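Sensor protein (Rhodopseudomonas palustris, PDB 2OOL) senses light through a bound biliverdin chromophore as a bacteriophytochrome and probably relays the signal as a histidine kinase, of which this is the chromophore-binding domain. Local coordinates at residues A[126-131]-A[248-253]. Numbering follows the deposited sequence.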
ATOM      1  N   ASP A 126     -26.534  -5.850  14.722  1.00 66.51           N
ATOM      2  CA  ASP A 126     -27.753  -6.472  15.295  1.00 64.83           C
ATOM      3  C   ASP A 126     -27.549  -7.518  16.331  1.00 63.85           C
ATOM      4  O   ASP A 126     -28.251  -8.549  16.385  1.00 63.91           O
ATOM      5  CB  ASP A 126     -28.641  -7.030  14.189  1.00 66.36           C
ATOM      6  CG  ASP A 126     -29.326  -5.908  13.382  1.00 70.63           C
ATOM      7  OD1 ASP A 126     -28.982  -4.721  13.575  1.00 73.42           O
ATOM      8  OD2 ASP A 126     -30.277  -6.212  12.623  1.00 78.80           O
ATOM      9  N   SER A 127     -26.631  -7.232  17.235  1.00 62.56           N
ATOM     10  CA  SER A 127     -26.437  -8.068  18.390  1.00 60.41           C
ATOM     11  C   SER A 127     -25.906  -9.440  18.009  1.00 59.29           C
ATOM     12  O   SER A 127     -25.900 -10.355  18.831  1.00 58.61           O
ATOM     13  CB  SER A 127     -27.767  -8.137  19.225  1.00 62.29           C
ATOM     14  OG  SER A 127     -28.475  -6.888  19.030  1.00 64.34           O
ATOM     15  N   ILE A 128     -25.418  -9.594  16.767  1.00 58.45           N
ATOM     16  CA  ILE A 128     -24.845 -10.880  16.329  1.00 56.45           C
ATOM     17  C   ILE A 128     -23.535 -10.733  15.586  1.00 56.45           C
ATOM     18  O   ILE A 128     -23.187  -9.655  15.147  1.00 57.47           O
ATOM     19  CB  ILE A 128     -25.847 -11.702  15.444  1.00 57.07           C
ATOM     20  CG1 ILE A 128     -26.256 -10.923  14.197  1.00 52.45           C
ATOM     21  CG2 ILE A 128     -27.086 -12.136  16.278  1.00 53.33           C
ATOM     22  CD1 ILE A 128     -26.776 -11.773  13.097  1.00 52.12           C
ATOM     23  N   VAL A 129     -22.854 -11.856  15.363  1.00 56.04           N
ATOM     24  CA  VAL A 129     -21.557 -11.885  14.698  1.00 55.18           C
ATOM     25  C   VAL A 129     -21.693 -12.727  13.476  1.00 54.43           C
ATOM     26  O   VAL A 129     -22.188 -13.828  13.564  1.00 54.76           O
ATOM     27  CB  VAL A 129     -20.490 -12.536  15.616  1.00 56.06           C
ATOM     28  CG1 VAL A 129     -19.149 -12.601  14.909  1.00 54.90           C
ATOM     29  CG2 VAL A 129     -20.401 -11.768  16.954  1.00 54.90           C
ATOM     30  N   ILE A 130     -21.256 -12.192  12.337  1.00 53.75           N
ATOM     31  CA  ILE A 130     -21.350 -12.843  11.062  1.00 52.72           C
ATOM     32  C   ILE A 130     -19.895 -13.065  10.633  1.00 52.35           C
ATOM     33  O   ILE A 130     -19.107 -12.131  10.661  1.00 52.02           O
ATOM     34  CB  ILE A 130     -22.099 -11.978  10.042  1.00 52.64           C
ATOM     35  CG1 ILE A 130     -23.592 -11.855  10.392  1.00 53.35           C
ATOM     36  CG2 ILE A 130     -21.910 -12.506   8.595  1.00 54.29           C
ATOM     37  CD1 ILE A 130     -24.463 -11.030   9.430  1.00 53.00           C
ATOM     38  N   LEU A 131     -19.550 -14.309  10.316  1.00 51.77           N
ATOM     39  CA  LEU A 131     -18.246 -14.647   9.752  1.00 52.27           C
ATOM     40  C   LEU A 131     -18.421 -15.045   8.297  1.00 52.25           C
ATOM     41  O   LEU A 131     -19.265 -15.870   7.979  1.00 53.30           O
ATOM     42  CB  LEU A 131     -17.612 -15.781  10.537  1.00 52.74           C
ATOM     43  CG  LEU A 131     -16.308 -16.395   9.943  1.00 52.47           C
ATOM     44  CD1 LEU A 131     -15.140 -15.398   9.978  1.00 53.02           C
ATOM     45  CD2 LEU A 131     -15.925 -17.650  10.647  1.00 50.59           C
ATOM     46  N   ASN A 248     -32.349 -14.021  12.930  1.00 53.21           N
ATOM     47  CA  ASN A 248     -31.387 -13.478  13.851  1.00 52.78           C
ATOM     48  C   ASN A 248     -31.693 -14.120  15.214  1.00 52.76           C
ATOM     49  O   ASN A 248     -32.817 -14.037  15.698  1.00 51.64           O
ATOM     50  CB  ASN A 248     -31.490 -11.960  13.845  1.00 52.06           C
ATOM     51  CG  ASN A 248     -30.622 -11.309  14.887  1.00 52.85           C
ATOM     52  OD1 ASN A 248     -30.537 -11.785  16.016  1.00 50.34           O
ATOM     53  ND2 ASN A 248     -29.983 -10.192  14.526  1.00 47.36           N
ATOM     54  N   PRO A 249     -30.714 -14.843  15.795  1.00 53.78           N
ATOM     55  CA  PRO A 249     -31.016 -15.610  17.020  1.00 53.69           C
ATOM     56  C   PRO A 249     -31.227 -14.734  18.242  1.00 53.79           C
ATOM     57  O   PRO A 249     -31.895 -15.171  19.203  1.00 53.21           O
ATOM     58  CB  PRO A 249     -29.767 -16.492  17.197  1.00 53.92           C
ATOM     59  CG  PRO A 249     -28.693 -15.685  16.625  1.00 54.65           C
ATOM     60  CD  PRO A 249     -29.296 -15.009  15.405  1.00 53.66           C
ATOM     61  N   ARG A 250     -30.665 -13.530  18.258  1.00 53.20           N
ATOM     62  CA  ARG A 250     -30.858 -12.669  19.445  1.00 54.63           C
ATOM     63  C   ARG A 250     -32.167 -11.839  19.352  1.00 53.93           C
ATOM     64  O   ARG A 250     -32.871 -11.720  20.317  1.00 52.56           O
ATOM     65  CB  ARG A 250     -29.651 -11.730  19.623  1.00 55.44           C
ATOM     66  CG  ARG A 250     -28.339 -12.399  20.075  1.00 59.04           C
ATOM     67  CD  ARG A 250     -28.502 -13.212  21.329  1.00 66.41           C
ATOM     68  NE  ARG A 250     -28.449 -14.651  21.051  1.00 70.40           N
ATOM     69  CZ  ARG A 250     -29.088 -15.610  21.738  1.00 70.05           C
ATOM     70  NH1 ARG A 250     -29.915 -15.318  22.751  1.00 72.14           N
ATOM     71  NH2 ARG A 250     -28.920 -16.883  21.373  1.00 69.83           N
ATOM     72  N   LEU A 251     -32.461 -11.269  18.162  1.00 53.81           N
ATOM     73  CA  LEU A 251     -33.545 -10.292  18.012  1.00 53.40           C
ATOM     74  C   LEU A 251     -34.782 -10.814  17.307  1.00 53.28           C
ATOM     75  O   LEU A 251     -35.873 -10.251  17.538  1.00 57.22           O
ATOM     76  CB  LEU A 251     -33.071  -9.066  17.296  1.00 53.65           C
ATOM     77  CG  LEU A 251     -31.830  -8.397  17.885  1.00 53.90           C
ATOM     78  CD1 LEU A 251     -31.432  -7.307  16.930  1.00 50.07           C
ATOM     79  CD2 LEU A 251     -31.991  -7.846  19.328  1.00 52.03           C
ATOM     80  N   GLY A 252     -34.672 -11.918  16.554  1.00 52.57           N
ATOM     81  CA  GLY A 252     -35.799 -12.394  15.769  1.00 52.26           C
ATOM     82  C   GLY A 252     -35.649 -11.664  14.461  1.00 54.07           C
ATOM     83  O   GLY A 252     -34.731 -10.814  14.290  1.00 52.35           O
ATOM     84  N   GLY A 253     -36.500 -12.036  13.509  1.00 53.48           N
ATOM     85  CA  GLY A 253     -36.511 -11.463  12.234  1.00 53.30           C
ATOM     86  C   GLY A 253     -35.420 -12.037  11.348  1.00 53.99           C
ATOM     87  O   GLY A 253     -34.596 -12.808  11.810  1.00 54.18           O
TER
HETATM   88  O   HOH W   1     -30.073  -9.103  11.912  1.00 40.70           O
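Asn248, in a loop of the GAF portion of the chain, reaches across to Asp126 in the hairpin turn between strands 114-125 and 128-134 of the PAS fold. Its CG is anti to the backbone N (chi1 174°), which carries the carboxamide toward the turn. ND2 of Asn248 gives Asp126 O a nearly straight hydrogen bond (3.0 Å, N-H...O 173°) in the plane of both the amide and the carbonyl, on a lone pair. Asn248 OD1 accepts from Arg250 N, closing an Asx turn, and, above its carbonyl plane, from Leu251 N, which extends it to an Asx motif. A water accepts from ND2 and donates to Asp126 OD2, so ND2 and OD1 each hold two partners, which would resist turning of the group. The tight side is Ile128, whose CG2 packs 3.5 Å from Asn248 OD1 and 3.7 Å from Pro249 CD. An alanine in place of Asn248 would probably leave Asp126 O without this donor and the loop without its Asx turn. The solvent side is looser: the Arg250 chain leads away after CG passes 3.4 Å from Ser127 O, and the two methyls of exposed Leu251 lie at equal distance, CD1 and CD2 each 3.7 Å from Ser127 OG.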